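Local coordinates for protein 23S rRNA (guanine(2535)-N(1))-methyltransferase (Streptomyces viridochromogenes, PDB 1O9G) that methylates N1 of guanosine 2535 in 23S ribosomal RNA, using S-adenosyl-L-methionine as methyl donor, and so confers resistance to the orthosomycin antibiotic avilamycin, at residues Ala168-Tyr178 against Leu204-Arg215; Val20-Tyr28 against Pro89-Leu99. The protein carries 3 engineered substitutions. All blocks are in the same frame, centred on the assembly; numbering follows the deposited sequence.

Contact 1 (Ala168-Tyr178 against Leu204-Arg215)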
loop_
_atom_site.group_PDB
_atom_site.type_symbol
_atom_site.label_atom_id
_atom_site.label_comp_id
_atom_site.label_asym_id
_atom_site.label_seq_id
_atom_site.Cartn_x
_atom_site.Cartn_y
_atom_site.Cartn_z
ATOM N N ALA A 168 -9.458 -6.280 12.081
ATOM C CA ALA A 168 -9.340 -4.924 12.614
ATOM C C ALA A 168 -7.989 -4.324 12.200
ATOM O O ALA A 168 -6.981 -4.499 12.899
ATOM C CB ALA A 168 -9.486 -4.943 14.132
ATOM N N PRO A 169 -7.912 -3.647 11.052
ATOM C CA PRO A 169 -6.621 -3.101 10.615
ATOM C C PRO A 169 -5.967 -2.156 11.619
ATOM O O PRO A 169 -6.637 -1.304 12.176
ATOM C CB PRO A 169 -6.975 -2.389 9.334
ATOM C CG PRO A 169 -8.141 -3.106 8.844
ATOM C CD PRO A 169 -8.952 -3.431 10.041
ATOM N N ASP A 170 -4.663 -2.326 11.805
ATOM C CA ASP A 170 -3.881 -1.421 12.632
ATOM C C ASP A 170 -3.335 -0.231 11.853
ATOM O O ASP A 170 -3.057 0.788 12.436
ATOM C CB ASP A 170 -2.722 -2.177 13.271
ATOM C CG ASP A 170 -3.164 -3.483 13.900
ATOM O OD1 ASP A 170 -3.806 -3.436 14.970
ATOM O OD2 ASP A 170 -2.990 -4.586 13.346
ATOM N N VAL A 171 -3.114 -0.411 10.553
ATOM C CA VAL A 171 -2.564 0.614 9.687
ATOM C C VAL A 171 -3.358 0.620 8.398
ATOM O O VAL A 171 -3.593 -0.437 7.806
ATOM C CB VAL A 171 -1.059 0.385 9.390
ATOM C CG1 VAL A 171 -0.503 1.456 8.447
ATOM C CG2 VAL A 171 -0.240 0.351 10.697
ATOM N N VAL A 172 -3.768 1.811 7.995
ATOM C CA VAL A 172 -4.217 2.085 6.639
ATOM C C VAL A 172 -3.106 2.908 5.988
ATOM O O VAL A 172 -2.596 3.851 6.570
ATOM C CB VAL A 172 -5.506 2.877 6.642
ATOM C CG1 VAL A 172 -5.779 3.470 5.227
ATOM C CG2 VAL A 172 -6.639 2.025 7.136
ATOM N N LEU A 173 -2.745 2.548 4.763
ATOM C CA LEU A 173 -1.727 3.300 4.028
ATOM C C LEU A 173 -2.183 3.316 2.585
ATOM O O LEU A 173 -2.367 2.274 1.980
ATOM C CB LEU A 173 -0.341 2.689 4.208
ATOM C CG LEU A 173 0.875 3.496 3.761
ATOM C CD1 LEU A 173 2.140 2.976 4.450
ATOM C CD2 LEU A 173 1.073 3.480 2.267
ATOM N N THR A 174 -2.407 4.514 2.053
ATOM C CA THR A 174 -2.881 4.640 0.701
ATOM C C THR A 174 -2.380 5.908 0.014
ATOM O O THR A 174 -2.170 6.925 0.635
ATOM C CB THR A 174 -4.413 4.532 0.695
ATOM O OG1 THR A 174 -4.875 4.285 -0.631
ATOM C CG2 THR A 174 -5.067 5.816 1.199
ATOM N N ASP A 175 -2.185 5.780 -1.286
ATOM C CA ASP A 175 -1.855 6.860 -2.182
ATOM C C ASP A 175 -3.170 7.307 -2.783
ATOM O O ASP A 175 -3.904 6.507 -3.380
ATOM C CB ASP A 175 -0.894 6.335 -3.262
ATOM C CG ASP A 175 -0.315 7.413 -4.137
ATOM O OD1 ASP A 175 -0.286 8.598 -3.747
ATOM O OD2 ASP A 175 0.122 7.143 -5.278
ATOM N N LEU A 176 -3.501 8.575 -2.627
ATOM C CA LEU A 176 -4.847 9.029 -2.968
ATOM C C LEU A 176 -5.076 8.890 -4.469
ATOM O O LEU A 176 -4.161 9.120 -5.263
ATOM C CB LEU A 176 -5.095 10.450 -2.463
ATOM C CG LEU A 176 -5.132 10.611 -0.937
ATOM C CD1 LEU A 176 -5.321 12.044 -0.498
ATOM C CD2 LEU A 176 -6.199 9.697 -0.310
ATOM N N PRO A 177 -6.268 8.439 -4.859
ATOM C CA PRO A 177 -6.556 8.186 -6.269
ATOM C C PRO A 177 -6.619 9.470 -7.049
ATOM O O PRO A 177 -7.110 10.465 -6.553
ATOM C CB PRO A 177 -7.925 7.485 -6.253
ATOM C CG PRO A 177 -8.491 7.678 -4.884
ATOM C CD PRO A 177 -7.411 8.126 -3.981
ATOM N N TYR A 178 -6.136 9.439 -8.276
ATOM C CA TYR A 178 -6.020 10.667 -9.051
ATOM C C TYR A 178 -7.384 11.303 -9.376
ATOM O O TYR A 178 -7.464 12.504 -9.570
ATOM C CB TYR A 178 -5.173 10.431 -10.318
ATOM C CG TYR A 178 -3.667 10.265 -10.055
ATOM C CD1 TYR A 178 -3.181 9.776 -8.838
ATOM C CD2 TYR A 178 -2.733 10.597 -11.035
ATOM C CE1 TYR A 178 -1.814 9.627 -8.612
ATOM C CE2 TYR A 178 -1.361 10.449 -10.816
ATOM C CZ TYR A 178 -0.910 9.965 -9.600
ATOM O OH TYR A 178 0.439 9.814 -9.366
ATOM N N LEU A 204 -12.533 1.245 11.877
ATOM C CA LEU A 204 -11.229 0.841 12.430
ATOM C C LEU A 204 -11.207 0.778 13.937
ATOM O O LEU A 204 -11.984 1.465 14.601
ATOM C CB LEU A 204 -10.157 1.828 12.000
ATOM C CG LEU A 204 -9.848 1.830 10.520
ATOM C CD1 LEU A 204 -9.010 3.062 10.164
ATOM C CD2 LEU A 204 -9.140 0.544 10.143
ATOM N N PRO A 205 -10.277 0.013 14.498
ATOM C CA PRO A 205 -10.055 0.102 15.938
ATOM C C PRO A 205 -9.462 1.477 16.282
ATOM O O PRO A 205 -8.865 2.128 15.412
ATOM C CB PRO A 205 -9.078 -1.033 16.219
ATOM C CG PRO A 205 -8.327 -1.211 14.957
ATOM C CD PRO A 205 -9.287 -0.870 13.852
ATOM N N ALA A 206 -9.660 1.916 17.527
ATOM C CA ALA A 206 -9.348 3.265 17.976
ATOM C C ALA A 206 -7.882 3.619 17.767
ATOM O O ALA A 206 -7.533 4.752 17.433
ATOM C CB ALA A 206 -9.709 3.407 19.425
ATOM N N HIS A 207 -7.020 2.636 17.942
ATOM C CA HIS A 207 -5.568 2.865 17.830
ATOM C C HIS A 207 -5.023 2.961 16.421
ATOM O O HIS A 207 -3.857 3.292 16.249
ATOM C CB HIS A 207 -4.781 1.768 18.539
ATOM C CG HIS A 207 -4.948 0.418 17.907
ATOM N ND1 HIS A 207 -4.070 -0.117 16.989
ATOM C CD2 HIS A 207 -5.921 -0.501 18.078
ATOM C CE1 HIS A 207 -4.509 -1.303 16.612
ATOM N NE2 HIS A 207 -5.634 -1.554 17.255
ATOM N N ALA A 208 -5.821 2.622 15.421
ATOM C CA ALA A 208 -5.314 2.480 14.076
ATOM C C ALA A 208 -4.712 3.798 13.591
ATOM O O ALA A 208 -5.268 4.874 13.820
ATOM C CB ALA A 208 -6.418 2.071 13.132
ATOM N N VAL A 209 -3.623 3.685 12.855
ATOM C CA VAL A 209 -2.962 4.805 12.197
ATOM C C VAL A 209 -3.354 4.800 10.734
ATOM O O VAL A 209 -3.151 3.803 10.032
ATOM C CB VAL A 209 -1.457 4.704 12.343
ATOM C CG1 VAL A 209 -0.738 5.812 11.596
ATOM C CG2 VAL A 209 -1.065 4.677 13.842
ATOM N N ILE A 210 -3.899 5.928 10.301
ATOM C CA ILE A 210 -4.273 6.165 8.917
ATOM C C ILE A 210 -3.244 7.082 8.271
ATOM O O ILE A 210 -3.110 8.229 8.640
ATOM C CB ILE A 210 -5.664 6.785 8.784
ATOM C CG1 ILE A 210 -6.727 5.935 9.489
ATOM C CG2 ILE A 210 -6.008 6.956 7.321
ATOM C CD1 ILE A 210 -7.988 6.657 9.768
ATOM N N ALA A 211 -2.573 6.563 7.250
ATOM C CA ALA A 211 -1.502 7.294 6.550
ATOM C C ALA A 211 -1.960 7.466 5.095
ATOM O O ALA A 211 -2.242 6.503 4.395
ATOM C CB ALA A 211 -0.227 6.548 6.593
ATOM N N VAL A 212 -2.024 8.717 4.664
ATOM C CA VAL A 212 -2.359 9.050 3.284
ATOM C C VAL A 212 -1.264 9.898 2.656
ATOM O O VAL A 212 -0.647 10.728 3.312
ATOM C CB VAL A 212 -3.725 9.746 3.204
ATOM C CG1 VAL A 212 -4.811 8.882 3.825
ATOM C CG2 VAL A 212 -3.717 11.061 3.898
ATOM N N THR A 213 -1.046 9.688 1.373
ATOM C CA THR A 213 -0.042 10.416 0.617
ATOM C C THR A 213 -0.637 10.927 -0.699
ATOM O O THR A 213 -1.596 10.365 -1.235
ATOM C CB THR A 213 1.223 9.537 0.443
ATOM O OG1 THR A 213 2.213 10.240 -0.297
ATOM C CG2 THR A 213 0.943 8.259 -0.327
ATOM N N ASP A 214 -0.087 12.032 -1.185
ATOM C CA ASP A 214 -0.609 12.767 -2.350
ATOM C C ASP A 214 0.546 13.531 -2.979
ATOM O O ASP A 214 1.585 13.721 -2.356
ATOM C CB ASP A 214 -1.669 13.769 -1.870
ATOM C CG ASP A 214 -2.727 14.120 -2.915
ATOM O OD1 ASP A 214 -2.522 13.949 -4.142
ATOM O OD2 ASP A 214 -3.820 14.616 -2.570
ATOM N N ARG A 215 0.344 13.979 -4.210
ATOM C CA ARG A 215 1.222 14.946 -4.840
ATOM C C ARG A 215 0.791 16.320 -4.355
ATOM O O ARG A 215 -0.042 16.992 -4.973
ATOM C CB ARG A 215 1.109 14.850 -6.358
ATOM C CG ARG A 215 2.138 15.663 -7.116
ATOM C CD ARG A 215 3.443 14.917 -7.348
ATOM N NE ARG A 215 3.266 13.681 -8.118
ATOM C CZ ARG A 215 4.065 12.613 -8.048
ATOM N NH1 ARG A 215 5.121 12.601 -7.235
ATOM N NH2 ARG A 215 3.813 11.547 -8.805
#
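The amide of Ala211 donates to Val172 O with N and O 2.8 Å apart, the shortest rung of a parallel ladder. From Asp170 O to Leu176 N six backbone hydrogen bonds follow one another, and the short axes of strands 171-175 and 209-214 run only 7° from parallel. Carbonyls on both strands take a second, softer donor: Val209 O receives Val172 N and also the CA-H of Val171, whose CA lies 3.3 Å from that oxygen.

Val172 divides its branches between two partners. With chi1 at 166°, CG1 lies alongside Ile210 CG2, both pointing the same way, while CG2 meets Leu204 CD1 at 4.0 Å, those side chains crossing at about a right angle. On the face carrying Leu173 and Ala211, Thr213 turns its methyl CG2 onto Thr174 O, 3.5 Å away, and its OG1 bonds to Ser236 O on the neighbouring strand 235-241; on the other face, Thr174 OG1 bonds to Asp57 OD1 at the end of strand 53-57. At the N-terminal end, Pro169 O is buried against Leu204 CD2, Pro205 CD and Ala208 CB without a polar partner.

With helix 190-203 packed over Val172, Leu176 and Ile210, this is the beta-alpha-beta crossover of a Rossmann-like methyltransferase sheet; the Asp175-Leu176-Pro177-Tyr178 exit resembles the (D/N)PPY motif of amino-methyltransferases.

Contact 2 (Val20-Tyr28 against Pro89-Leu99)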
loop_
_atom_site.group_PDB
_atom_site.type_symbol
_atom_site.label_atom_id
_atom_site.label_comp_id
_atom_site.label_asym_id
_atom_site.label_seq_id
_atom_site.Cartn_x
_atom_site.Cartn_y
_atom_site.Cartn_z
ATOM N N VAL A 20 9.249 -5.579 -13.171
ATOM C CA VAL A 20 10.248 -6.637 -13.134
ATOM C C VAL A 20 9.532 -7.899 -12.664
ATOM O O VAL A 20 9.163 -8.738 -13.483
ATOM C CB VAL A 20 11.464 -6.239 -12.247
ATOM C CG1 VAL A 20 12.486 -7.387 -12.109
ATOM C CG2 VAL A 20 12.104 -4.990 -12.799
ATOM N N VAL A 21 9.220 -7.993 -11.374
ATOM C CA VAL A 21 8.386 -9.071 -10.848
ATOM C C VAL A 21 6.943 -8.547 -10.641
ATOM O O VAL A 21 5.953 -9.085 -11.177
ATOM C CB VAL A 21 8.958 -9.657 -9.550
ATOM C CG1 VAL A 21 8.081 -10.844 -9.037
ATOM C CG2 VAL A 21 10.422 -10.094 -9.771
ATOM N N LEU A 22 6.836 -7.508 -9.830
ATOM C CA LEU A 22 5.587 -6.799 -9.628
ATOM C C LEU A 22 5.135 -6.169 -10.930
ATOM O O LEU A 22 5.938 -5.829 -11.808
ATOM C CB LEU A 22 5.712 -5.797 -8.480
ATOM C CG LEU A 22 5.682 -6.408 -7.084
ATOM C CD1 LEU A 22 6.818 -7.366 -6.769
ATOM C CD2 LEU A 22 5.612 -5.324 -5.969
ATOM N N HIS A 23 3.831 -6.021 -11.040
ATOM C CA HIS A 23 3.170 -5.685 -12.292
ATOM C C HIS A 23 2.905 -4.205 -12.422
ATOM O O HIS A 23 2.453 -3.571 -11.466
ATOM C CB HIS A 23 1.851 -6.432 -12.388
ATOM C CG HIS A 23 2.023 -7.906 -12.509
ATOM N ND1 HIS A 23 1.879 -8.782 -11.459
ATOM C CD2 HIS A 23 2.363 -8.655 -13.578
ATOM C CE1 HIS A 23 2.093 -10.015 -11.891
ATOM N NE2 HIS A 23 2.376 -9.963 -13.170
ATOM N N SER A 24 3.227 -3.696 -13.624
ATOM C CA SER A 24 3.035 -2.298 -14.017
ATOM C C SER A 24 1.746 -2.137 -14.812
ATOM O O SER A 24 1.256 -3.079 -15.417
ATOM C CB SER A 24 4.242 -1.808 -14.856
ATOM O OG SER A 24 4.464 -2.642 -15.979
ATOM N N ALA A 25 1.250 -0.915 -14.848
ATOM C CA ALA A 25 0.078 -0.539 -15.603
ATOM C C ALA A 25 0.299 0.837 -16.234
ATOM O O ALA A 25 0.913 1.689 -15.631
ATOM C CB ALA A 25 -1.095 -0.470 -14.662
ATOM N N PRO A 26 -0.227 1.094 -17.421
ATOM C CA PRO A 26 -0.096 2.425 -18.018
ATOM C C PRO A 26 -0.897 3.500 -17.264
ATOM O O PRO A 26 -0.481 4.649 -17.201
ATOM C CB PRO A 26 -0.638 2.215 -19.428
ATOM C CG PRO A 26 -1.572 1.017 -19.293
ATOM C CD PRO A 26 -0.974 0.161 -18.280
ATOM N N GLY A 27 -2.030 3.110 -16.691
ATOM C CA GLY A 27 -2.944 4.042 -16.058
ATOM C C GLY A 27 -2.753 4.302 -14.580
ATOM O O GLY A 27 -3.482 5.115 -14.001
ATOM N N TYR A 28 -1.789 3.618 -13.982
ATOM C CA TYR A 28 -1.546 3.699 -12.553
ATOM C C TYR A 28 -0.092 3.882 -12.288
ATOM O O TYR A 28 0.756 3.264 -12.920
ATOM C CB TYR A 28 -2.024 2.445 -11.838
ATOM C CG TYR A 28 -3.486 2.388 -11.820
ATOM C CD1 TYR A 28 -4.210 3.057 -10.851
ATOM C CD2 TYR A 28 -4.181 1.765 -12.858
ATOM C CE1 TYR A 28 -5.575 3.053 -10.876
ATOM C CE2 TYR A 28 -5.539 1.754 -12.892
ATOM C CZ TYR A 28 -6.242 2.405 -11.910
ATOM O OH TYR A 28 -7.613 2.386 -11.952
ATOM N N PRO A 89 -8.647 -1.371 -12.054
ATOM C CA PRO A 89 -7.418 -1.486 -11.278
ATOM C C PRO A 89 -7.370 -2.856 -10.621
ATOM O O PRO A 89 -6.296 -3.441 -10.545
ATOM C CB PRO A 89 -7.538 -0.364 -10.230
ATOM C CG PRO A 89 -8.951 0.115 -10.278
ATOM C CD PRO A 89 -9.480 -0.243 -11.606
ATOM N N LEU A 90 -8.515 -3.367 -10.188
ATOM C CA LEU A 90 -8.517 -4.529 -9.314
ATOM C C LEU A 90 -8.026 -5.820 -9.936
ATOM O O LEU A 90 -7.470 -6.646 -9.242
ATOM C CB LEU A 90 -9.855 -4.706 -8.641
ATOM C CG LEU A 90 -10.265 -3.628 -7.632
ATOM C CD1 LEU A 90 -11.634 -3.904 -7.079
ATOM C CD2 LEU A 90 -9.257 -3.562 -6.513
ATOM N N GLU A 91 -8.207 -5.974 -11.237
ATOM C CA GLU A 91 -7.680 -7.125 -11.956
ATOM C C GLU A 91 -6.165 -7.147 -11.824
ATOM O O GLU A 91 -5.570 -8.177 -11.543
ATOM C CB GLU A 91 -8.051 -7.083 -13.467
ATOM C CG GLU A 91 -9.535 -7.122 -13.864
ATOM C CD GLU A 91 -9.771 -7.141 -15.401
ATOM O OE1 GLU A 91 -8.883 -6.688 -16.153
ATOM O OE2 GLU A 91 -10.837 -7.591 -15.889
ATOM N N LEU A 92 -5.533 -5.995 -11.990
ATOM C CA LEU A 92 -4.088 -5.918 -11.876
ATOM C C LEU A 92 -3.647 -6.051 -10.419
ATOM O O LEU A 92 -2.657 -6.715 -10.142
ATOM C CB LEU A 92 -3.567 -4.631 -12.469
ATOM C CG LEU A 92 -2.053 -4.602 -12.720
ATOM C CD1 LEU A 92 -1.616 -5.592 -13.818
ATOM C CD2 LEU A 92 -1.670 -3.207 -13.124
ATOM N N ALA A 93 -4.396 -5.461 -9.488
ATOM C CA ALA A 93 -4.100 -5.597 -8.066
ATOM C C ALA A 93 -4.110 -7.055 -7.645
ATOM O O ALA A 93 -3.277 -7.499 -6.868
ATOM C CB ALA A 93 -5.030 -4.776 -7.184
ATOM N N ALA A 94 -5.024 -7.822 -8.220
ATOM C CA ALA A 94 -5.122 -9.226 -7.890
ATOM C C ALA A 94 -3.868 -9.971 -8.372
ATOM O O ALA A 94 -3.392 -10.855 -7.685
ATOM C CB ALA A 94 -6.362 -9.829 -8.484
ATOM N N LYS A 95 -3.348 -9.642 -9.554
ATOM C CA LYS A 95 -2.099 -10.232 -10.040
ATOM C C LYS A 95 -0.951 -9.889 -9.107
ATOM O O LYS A 95 -0.097 -10.728 -8.828
ATOM C CB LYS A 95 -1.757 -9.790 -11.477
ATOM C CG LYS A 95 -2.661 -10.359 -12.529
ATOM C CD LYS A 95 -2.161 -9.982 -13.924
ATOM C CE LYS A 95 -1.047 -10.890 -14.424
ATOM N NZ LYS A 95 -0.928 -10.826 -15.904
ATOM N N ASN A 96 -0.919 -8.662 -8.612
ATOM C CA ASN A 96 0.140 -8.288 -7.680
ATOM C C ASN A 96 -0.016 -9.029 -6.365
ATOM O O ASN A 96 0.956 -9.554 -5.841
ATOM C CB ASN A 96 0.247 -6.770 -7.477
ATOM C CG ASN A 96 1.065 -6.092 -8.541
ATOM O OD1 ASN A 96 2.091 -6.632 -8.927
ATOM N ND2 ASN A 96 0.668 -4.885 -8.991
ATOM N N LEU A 97 -1.230 -9.100 -5.828
ATOM C CA LEU A 97 -1.427 -9.805 -4.562
ATOM C C LEU A 97 -1.131 -11.303 -4.647
ATOM O O LEU A 97 -0.800 -11.930 -3.656
ATOM C CB LEU A 97 -2.816 -9.609 -3.977
ATOM C CG LEU A 97 -3.088 -8.236 -3.443
ATOM C CD1 LEU A 97 -4.460 -8.307 -2.776
ATOM C CD2 LEU A 97 -2.105 -7.696 -2.478
ATOM N N ALA A 98 -1.283 -11.876 -5.836
ATOM C CA ALA A 98 -0.913 -13.267 -6.053
ATOM C C ALA A 98 0.573 -13.499 -5.706
ATOM O O ALA A 98 0.957 -14.611 -5.366
ATOM C CB ALA A 98 -1.221 -13.693 -7.468
ATOM N N LEU A 99 1.403 -12.466 -5.823
ATOM C CA LEU A 99 2.818 -12.543 -5.502
ATOM C C LEU A 99 3.133 -12.611 -4.012
ATOM O O LEU A 99 4.292 -12.754 -3.640
ATOM C CB LEU A 99 3.561 -11.350 -6.126
ATOM C CG LEU A 99 3.395 -11.229 -7.647
ATOM C CD1 LEU A 99 3.988 -9.919 -8.078
ATOM C CD2 LEU A 99 4.034 -12.391 -8.372
#
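Polar recognition between Val20-Tyr28 and helix 87-98 converges on the buried amide of Asn96, which pairs with both backbone groups of His23. OD1 accepts His23 N at 2.8 Å, nearly straight at 169° and in the carbonyl plane on a lone pair. The same oxygen takes a weak, more bent bond from His23 ND1 at 3.3 Å, reaching it from the edge of the imidazole. ND2 returns a weak bond to His23 O and also donates to Ser62 O, so the amide is held at both ends, which supports its modelled orientation.

Ring packing fixes the imidazole from its two faces. Lys95 lies across one of them at about a right angle: its CB sits 4.1 Å from the ring centroid in a CH-pi contact, and a bend at chi3 (82°) folds the chain so that CE comes to 3.8 Å from His23 NE2. Over the opposite face stands Val21 O, 4.0 Å above the plane, itself hydrogen-bonded to Arg108. Tyr28 crosses Pro89 obliquely, its CZ 3.5 Å from Pro89 CB.

Apolar contacts fill in between. Leu99 CD1 lies against Val21 O and Leu22 CA, and reaches Leu22 CG at 4.0 Å, while Leu92 CD1 lies against His23 CB.

The N-terminal segment thus drapes over one flank of the helix that follows strand 77-84. Through Ser62, Asn96 also joins it to the loop between strand 53-57 and helix 64-72, a loop placed like the glycine-rich, cofactor-binding loop of class I S-adenosyl-L-methionine-dependent methyltransferases.

How the contacts relate
The centres of contacts 1 and 2 lie about 20 Å apart on opposite sides of the chain's centre; their nearest atoms come to about 6 Å without touching. Along the chain they are in series, contact 2 closing before contact 1 opens. Contact 1 lies within the sheet, whereas contact 2 sits on helix 87-98, which packs against the outermost strand 147-151. Strand 53-57 connects them: it pairs with strand 171-175 of contact 1, and the loop after it carries Ser62, which meets Asn96 of contact 2. That loop lies near the C-terminal ends of the parallel strands, where such enzymes usually bind their cofactor.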